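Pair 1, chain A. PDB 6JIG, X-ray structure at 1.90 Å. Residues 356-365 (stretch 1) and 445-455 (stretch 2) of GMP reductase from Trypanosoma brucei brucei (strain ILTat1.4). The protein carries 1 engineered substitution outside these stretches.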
# COMPACT_ATOMS: atom_id res chain seq x y z
N THR A 356 5.91 -10.09 24.98
CA THR A 356 5.96 -11.53 24.77
C THR A 356 6.33 -12.19 26.08
O THR A 356 6.80 -11.53 27.01
CB THR A 356 7.01 -11.92 23.72
OG1 THR A 356 8.31 -11.55 24.21
CG2 THR A 356 6.75 -11.21 22.38
N SER A 357 6.12 -13.51 26.15
CA SER A 357 6.60 -14.25 27.31
C SER A 357 8.11 -14.13 27.45
O SER A 357 8.62 -14.13 28.58
CB SER A 357 6.18 -15.73 27.23
OG SER A 357 6.63 -16.36 26.04
N GLY A 358 8.83 -13.99 26.33
CA GLY A 358 10.27 -13.78 26.40
C GLY A 358 10.64 -12.54 27.20
O GLY A 358 11.62 -12.55 27.95
N ASP A 359 9.87 -11.47 27.05
CA ASP A 359 10.12 -10.26 27.83
C ASP A 359 9.90 -10.51 29.32
O ASP A 359 10.60 -9.94 30.17
CB ASP A 359 9.21 -9.13 27.37
CG ASP A 359 9.45 -8.74 25.93
OD1 ASP A 359 10.54 -9.03 25.41
OD2 ASP A 359 8.53 -8.13 25.33
N ILE A 360 8.92 -11.34 29.66
CA ILE A 360 8.69 -11.70 31.06
C ILE A 360 9.91 -12.41 31.64
O ILE A 360 10.35 -12.10 32.75
CB ILE A 360 7.42 -12.55 31.18
CG1 ILE A 360 6.20 -11.72 30.74
CG2 ILE A 360 7.26 -13.06 32.62
CD1 ILE A 360 4.88 -12.50 30.76
N SER A 361 10.48 -13.37 30.89
CA SER A 361 11.71 -14.01 31.35
C SER A 361 12.81 -12.98 31.59
O SER A 361 13.56 -13.08 32.57
CB SER A 361 12.20 -15.06 30.35
OG SER A 361 11.19 -16.01 30.01
N LYS A 362 12.95 -12.01 30.69
CA LYS A 362 13.99 -11.01 30.88
C LYS A 362 13.72 -10.16 32.12
O LYS A 362 14.65 -9.84 32.87
CB LYS A 362 14.10 -10.11 29.64
CG LYS A 362 14.46 -10.88 28.37
CD LYS A 362 14.45 -9.96 27.11
CE LYS A 362 14.47 -10.79 25.83
NZ LYS A 362 14.55 -9.90 24.61
N ALA A 363 12.47 -9.76 32.33
CA ALA A 363 12.15 -8.93 33.49
C ALA A 363 12.47 -9.66 34.79
O ALA A 363 13.10 -9.09 35.69
CB ALA A 363 10.67 -8.53 33.44
N ILE A 364 12.07 -10.93 34.90
CA ILE A 364 12.40 -11.72 36.09
C ILE A 364 13.91 -11.91 36.20
O ILE A 364 14.49 -11.77 37.29
CB ILE A 364 11.68 -13.09 36.04
CG1 ILE A 364 10.17 -12.92 35.89
CG2 ILE A 364 12.01 -13.90 37.28
CD1 ILE A 364 9.51 -12.12 37.02
N GLY A 365 14.57 -12.23 35.09
CA GLY A 365 16.03 -12.32 35.09
C GLY A 365 16.73 -11.04 35.51
O GLY A 365 17.81 -11.08 36.11
N ARG A 445 -1.62 -18.99 30.75
CA ARG A 445 -0.91 -20.27 30.84
C ARG A 445 0.23 -20.34 29.83
O ARG A 445 1.30 -20.86 30.14
CB ARG A 445 -1.89 -21.43 30.65
CG ARG A 445 -2.79 -21.72 31.87
CD ARG A 445 -3.90 -22.75 31.55
NE ARG A 445 -5.17 -22.37 32.14
CZ ARG A 445 -6.33 -22.28 31.48
NH1 ARG A 445 -6.38 -22.57 30.18
NH2 ARG A 445 -7.43 -21.92 32.13
N GLN A 446 0.01 -19.81 28.62
CA GLN A 446 1.07 -19.79 27.61
C GLN A 446 2.21 -18.86 28.03
O GLN A 446 3.38 -19.18 27.83
CB GLN A 446 0.51 -19.37 26.26
N LEU A 447 1.88 -17.70 28.62
CA LEU A 447 2.93 -16.80 29.10
C LEU A 447 3.77 -17.46 30.19
O LEU A 447 5.00 -17.35 30.19
CB LEU A 447 2.31 -15.50 29.63
CG LEU A 447 1.56 -14.66 28.60
CD1 LEU A 447 1.03 -13.39 29.22
CD2 LEU A 447 2.48 -14.35 27.40
N VAL A 448 3.12 -18.15 31.13
CA VAL A 448 3.86 -18.83 32.19
C VAL A 448 4.71 -19.96 31.60
O VAL A 448 5.83 -20.20 32.06
CB VAL A 448 2.90 -19.35 33.27
CG1 VAL A 448 3.65 -20.21 34.29
CG2 VAL A 448 2.20 -18.18 33.96
N GLY A 449 4.17 -20.67 30.61
CA GLY A 449 4.95 -21.69 29.91
C GLY A 449 6.18 -21.11 29.23
O GLY A 449 7.25 -21.72 29.25
N GLY A 450 6.04 -19.94 28.61
CA GLY A 450 7.20 -19.28 28.04
C GLY A 450 8.22 -18.90 29.09
O GLY A 450 9.42 -19.15 28.93
N LEU A 451 7.76 -18.30 30.20
CA LEU A 451 8.66 -18.02 31.31
C LEU A 451 9.39 -19.27 31.78
O LEU A 451 10.60 -19.23 32.05
CB LEU A 451 7.89 -17.40 32.49
CG LEU A 451 8.68 -17.29 33.79
CD1 LEU A 451 9.89 -16.36 33.63
CD2 LEU A 451 7.80 -16.79 34.91
N ARG A 452 8.67 -20.38 31.94
CA ARG A 452 9.34 -21.61 32.37
C ARG A 452 10.42 -22.03 31.38
O ARG A 452 11.47 -22.55 31.78
CB ARG A 452 8.32 -22.74 32.54
CG ARG A 452 7.48 -22.61 33.78
CD ARG A 452 6.42 -23.71 33.82
NE ARG A 452 5.55 -23.53 34.96
CZ ARG A 452 5.62 -24.26 36.07
NH1 ARG A 452 6.50 -25.26 36.15
NH2 ARG A 452 4.79 -24.02 37.08
N SER A 453 10.19 -21.81 30.08
CA SER A 453 11.22 -22.09 29.10
C SER A 453 12.45 -21.21 29.32
O SER A 453 13.58 -21.69 29.30
CB SER A 453 10.67 -21.92 27.69
OG SER A 453 11.65 -22.25 26.73
N GLY A 454 12.24 -19.91 29.54
CA GLY A 454 13.37 -19.04 29.83
C GLY A 454 14.10 -19.43 31.10
O GLY A 454 15.33 -19.37 31.16
N MET A 455 13.36 -19.84 32.13
CA MET A 455 14.02 -20.29 33.35
C MET A 455 14.90 -21.50 33.08
O MET A 455 16.00 -21.62 33.62
CB MET A 455 12.97 -20.57 34.43
CG MET A 455 12.22 -19.31 34.87
SD MET A 455 10.81 -19.68 35.97
CE MET A 455 11.71 -20.33 37.38

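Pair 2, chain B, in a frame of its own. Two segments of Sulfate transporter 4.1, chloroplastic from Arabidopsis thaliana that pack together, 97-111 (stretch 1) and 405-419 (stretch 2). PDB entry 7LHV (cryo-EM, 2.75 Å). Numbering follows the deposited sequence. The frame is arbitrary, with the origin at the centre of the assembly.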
# COMPACT_ATOMS: atom_id res chain seq x y z
N LEU B 97 33.46 15.29 28.37
CA LEU B 97 32.06 15.36 27.98
C LEU B 97 31.44 13.97 27.86
O LEU B 97 30.32 13.74 28.33
CB LEU B 97 31.91 16.13 26.67
CG LEU B 97 32.27 17.61 26.76
CD1 LEU B 97 32.13 18.28 25.41
CD2 LEU B 97 31.40 18.31 27.79
N ASP B 98 32.16 13.02 27.26
CA ASP B 98 31.66 11.67 27.12
C ASP B 98 31.50 10.99 28.47
O ASP B 98 30.52 10.28 28.70
CB ASP B 98 32.59 10.85 26.22
CG ASP B 98 32.48 11.24 24.77
OD1 ASP B 98 31.46 11.87 24.40
OD2 ASP B 98 33.40 10.92 23.99
N LEU B 99 32.46 11.19 29.38
CA LEU B 99 32.37 10.58 30.70
C LEU B 99 31.16 11.11 31.46
O LEU B 99 30.40 10.35 32.06
CB LEU B 99 33.66 10.82 31.48
CG LEU B 99 33.81 10.10 32.82
CD1 LEU B 99 34.03 8.61 32.60
CD2 LEU B 99 34.94 10.70 33.63
N MET B 100 30.98 12.44 31.44
CA MET B 100 29.83 13.01 32.13
C MET B 100 28.52 12.54 31.52
O MET B 100 27.59 12.17 32.25
CB MET B 100 29.91 14.54 32.10
CG MET B 100 30.93 15.11 33.08
SD MET B 100 30.85 14.35 34.71
CE MET B 100 29.22 14.84 35.24
N ALA B 101 28.43 12.52 30.19
CA ALA B 101 27.21 12.08 29.53
C ALA B 101 26.92 10.61 29.83
O ALA B 101 25.77 10.23 30.06
CB ALA B 101 27.30 12.31 28.03
N GLY B 102 27.95 9.77 29.82
CA GLY B 102 27.75 8.36 30.11
C GLY B 102 27.29 8.12 31.53
O GLY B 102 26.38 7.32 31.77
N ILE B 103 27.91 8.81 32.50
CA ILE B 103 27.48 8.66 33.89
C ILE B 103 26.04 9.11 34.04
O ILE B 103 25.22 8.44 34.69
CB ILE B 103 28.43 9.45 34.82
CG1 ILE B 103 29.77 8.72 34.95
CG2 ILE B 103 27.79 9.64 36.18
CD1 ILE B 103 30.82 9.53 35.67
N THR B 104 25.69 10.25 33.44
CA THR B 104 24.34 10.78 33.54
C THR B 104 23.32 9.81 32.94
O THR B 104 22.28 9.52 33.55
CB THR B 104 24.27 12.13 32.84
OG1 THR B 104 25.14 13.06 33.51
CG2 THR B 104 22.87 12.68 32.84
N VAL B 105 23.62 9.27 31.76
CA VAL B 105 22.69 8.37 31.09
C VAL B 105 22.56 7.07 31.87
O VAL B 105 21.46 6.52 31.99
CB VAL B 105 23.12 8.14 29.63
CG1 VAL B 105 22.36 6.97 29.04
CG2 VAL B 105 22.87 9.39 28.82
N GLY B 106 23.66 6.54 32.40
CA GLY B 106 23.57 5.32 33.18
C GLY B 106 22.75 5.50 34.45
O GLY B 106 21.96 4.62 34.81
N ILE B 107 22.93 6.63 35.13
CA ILE B 107 22.14 6.92 36.32
C ILE B 107 20.67 7.02 35.97
O ILE B 107 19.80 6.50 36.69
CB ILE B 107 22.66 8.20 37.01
CG1 ILE B 107 23.96 7.91 37.75
CG2 ILE B 107 21.62 8.74 37.97
CD1 ILE B 107 24.60 9.14 38.34
N MET B 108 20.35 7.69 34.86
CA MET B 108 18.95 7.76 34.43
C MET B 108 18.43 6.41 33.97
O MET B 108 17.22 6.15 34.04
CB MET B 108 18.80 8.80 33.32
CG MET B 108 17.39 8.95 32.78
SD MET B 108 17.32 9.85 31.23
CE MET B 108 15.71 10.62 31.37
N LEU B 109 19.31 5.52 33.51
CA LEU B 109 18.89 4.31 32.81
C LEU B 109 18.62 3.15 33.76
O LEU B 109 17.66 2.40 33.55
CB LEU B 109 19.95 3.92 31.79
CG LEU B 109 19.90 2.52 31.18
CD1 LEU B 109 18.59 2.29 30.45
CD2 LEU B 109 21.07 2.32 30.25
N VAL B 110 19.45 2.97 34.79
CA VAL B 110 19.32 1.79 35.64
C VAL B 110 17.90 1.67 36.21
O VAL B 110 17.24 0.64 35.98
CB VAL B 110 20.37 1.80 36.77
CG1 VAL B 110 20.08 0.71 37.78
CG2 VAL B 110 21.77 1.64 36.20
N PRO B 111 17.37 2.68 36.92
CA PRO B 111 15.99 2.56 37.39
C PRO B 111 14.97 2.46 36.27
O PRO B 111 13.99 1.72 36.38
CB PRO B 111 15.79 3.84 38.22
CG PRO B 111 16.73 4.80 37.65
CD PRO B 111 17.94 4.00 37.27
N GLY B 405 30.56 8.03 20.53
CA GLY B 405 29.85 6.88 21.05
C GLY B 405 30.41 6.32 22.34
O GLY B 405 29.83 5.40 22.91
N LEU B 406 31.54 6.87 22.81
CA LEU B 406 32.10 6.44 24.09
C LEU B 406 31.11 6.65 25.22
O LEU B 406 31.10 5.88 26.19
CB LEU B 406 33.40 7.18 24.36
CG LEU B 406 34.28 6.63 25.49
CD1 LEU B 406 34.84 5.27 25.11
CD2 LEU B 406 35.40 7.60 25.82
N SER B 407 30.27 7.69 25.12
CA SER B 407 29.24 7.91 26.13
C SER B 407 28.35 6.68 26.29
O SER B 407 27.85 6.41 27.39
CB SER B 407 28.39 9.12 25.76
OG SER B 407 29.21 10.25 25.52
N GLY B 408 28.13 5.93 25.21
CA GLY B 408 27.42 4.67 25.34
C GLY B 408 28.20 3.66 26.16
O GLY B 408 27.69 3.10 27.12
N LEU B 409 29.48 3.46 25.81
CA LEU B 409 30.29 2.46 26.50
C LEU B 409 30.31 2.71 28.00
O LEU B 409 30.03 1.81 28.79
CB LEU B 409 31.72 2.46 25.94
CG LEU B 409 31.97 1.71 24.64
CD1 LEU B 409 33.42 1.88 24.22
CD2 LEU B 409 31.62 0.24 24.80
N ILE B 410 30.60 3.95 28.39
CA ILE B 410 30.61 4.30 29.81
C ILE B 410 29.28 3.94 30.44
O ILE B 410 29.22 3.30 31.50
CB ILE B 410 30.94 5.79 30.00
CG1 ILE B 410 32.29 6.12 29.35
CG2 ILE B 410 30.96 6.14 31.48
CD1 ILE B 410 33.47 5.53 30.07
N THR B 411 28.18 4.30 29.77
CA THR B 411 26.86 3.93 30.27
C THR B 411 26.78 2.44 30.51
O THR B 411 26.42 1.98 31.61
CB THR B 411 25.78 4.38 29.29
OG1 THR B 411 25.64 5.80 29.34
CG2 THR B 411 24.45 3.73 29.62
N GLY B 412 27.17 1.65 29.51
CA GLY B 412 27.16 0.21 29.67
C GLY B 412 28.01 -0.23 30.85
O GLY B 412 27.59 -1.09 31.64
N ILE B 413 29.18 0.38 31.01
CA ILE B 413 30.04 0.04 32.14
C ILE B 413 29.29 0.25 33.45
O ILE B 413 29.31 -0.61 34.34
CB ILE B 413 31.34 0.86 32.10
CG1 ILE B 413 32.21 0.41 30.92
CG2 ILE B 413 32.11 0.71 33.40
CD1 ILE B 413 33.34 1.36 30.60
N ILE B 414 28.57 1.37 33.56
CA ILE B 414 27.77 1.62 34.76
C ILE B 414 26.82 0.46 35.00
O ILE B 414 26.75 -0.09 36.10
CB ILE B 414 27.02 2.96 34.64
CG1 ILE B 414 28.00 4.12 34.47
CG2 ILE B 414 26.13 3.18 35.85
CD1 ILE B 414 29.05 4.18 35.56
N ILE B 415 26.12 0.04 33.94
CA ILE B 415 25.21 -1.10 34.07
C ILE B 415 25.96 -2.31 34.60
O ILE B 415 25.54 -2.94 35.57
CB ILE B 415 24.54 -1.41 32.72
CG1 ILE B 415 23.88 -0.15 32.15
CG2 ILE B 415 23.52 -2.51 32.87
CD1 ILE B 415 22.72 0.34 32.96
N GLY B 416 27.13 -2.59 34.02
CA GLY B 416 27.91 -3.72 34.49
C GLY B 416 28.22 -3.61 35.97
O GLY B 416 28.08 -4.58 36.71
N CYS B 417 28.59 -2.40 36.42
CA CYS B 417 28.88 -2.21 37.83
C CYS B 417 27.68 -2.61 38.68
O CYS B 417 27.81 -3.34 39.66
CB CYS B 417 29.27 -0.75 38.09
SG CYS B 417 30.85 -0.27 37.37
N SER B 418 26.48 -2.16 38.28
CA SER B 418 25.28 -2.58 38.98
C SER B 418 25.18 -4.10 39.02
O SER B 418 25.07 -4.70 40.10
CB SER B 418 24.04 -1.98 38.32
OG SER B 418 24.09 -0.56 38.34
N LEU B 419 25.34 -4.74 37.86
CA LEU B 419 25.20 -6.18 37.78
C LEU B 419 26.25 -6.89 38.62
O LEU B 419 26.10 -8.09 38.90
CB LEU B 419 25.30 -6.64 36.33
CG LEU B 419 24.13 -6.28 35.42
CD1 LEU B 419 24.49 -6.51 33.97
CD2 LEU B 419 22.91 -7.07 35.80

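Superposing the N, CA and C atoms of 14 central residues brings pair 2 onto pair 1 with an RMSD of 0.5 Å. In each pair two helices cross at close range: the signed crossing angle is -52° in pair 1 and -44° in pair 2, and the axes approach to 8.0 Å and 7.4 Å. Where the helices come closest, both pairs have glycines, on the second helix in pair 1 (G450(A), G454(A)) and on the first in pair 2 (G102(B), G106(B)).

The clearest case is the match of S357(A) with G102(B) and of G450(A) with I410(B). In pair 1 the serine side chain lies over the glycine: S357(A) OG lies 3.6 Å from G450(A) CA, and an ideal CB built on that glycine would stand 2.1 Å from the same OG, a clash. Pair 2 reverses the roles. I410(B) points its CA-to-CB bond toward the first helix, with its CB 4.1 Å from G102(B) CA, and an ideal CB on G102(B) would fall 2.6 Å from I410(B) CB.

One turn later the exchange repeats, S361(A) matching G106(B) and G454(A) matching I414(B). S361(A) OG is 3.7 Å from G454(A) CA, and an ideal CB on G454(A) would clash with that OG at 2.3 Å. In pair 2, G106(B) CA lies 4.3 Å from I414(B) CG2, and an ideal CB on the glycine would come within 3.0 Å of I414(B) CB. Thus small serines fill the space over glycines of the second helix in pair 1, whereas isoleucines of the second helix fill the space over glycines of the first in pair 2.

Between these sites, L451(A) matches T411(B). The leucine, with chi1 t and chi2 p, brings CD1 to 4.3 Å from I360(A) CG2 and 4.1 Å from I364(A) CG1, an apolar cluster. The shorter threonine sits as a knob among G102(B), V105(B), G106(B) and L109(B). The residues matching I360(A) and I364(A) are V105(B) and L109(B), themselves apolar. T411(B) CG2 makes a carbon contact with L109(B) CD2 at 3.7 Å, while the hydroxyl rests against the valine, T411(B) OG1 lying 3.5 Å from V105(B) CB. The threonine adds polarity, since its OG1 is 3.0 Å from G102(B) O and also 3.0 Å from S407(B) O; its proton could serve either acceptor.

L447(A) matches S407(B). Its CB packs 4.1 Å from I360(A) CD1, and its backbone O lies 3.6 Å from S357(A) CB. The backbones lie closer in pair 2, where the matched residue is glycine: S407(B) O is 3.3 Å from G102(B) CA, while L447(A) O is 4.5 Å from S357(A) CA. Likewise G102(B) CA and S407(B) CA are 4.3 Å apart, against 4.8 Å between S357(A) CA and L447(A) CA. S407(B) OG also makes a weak hydrogen bond to D98(B) O at 3.4 Å, though D98(B) is unmatched.

Finally, M455(A) matches I415(B), but only the isoleucine touches the other stretch, its CD1 3.7 Å from L109(B) CD2.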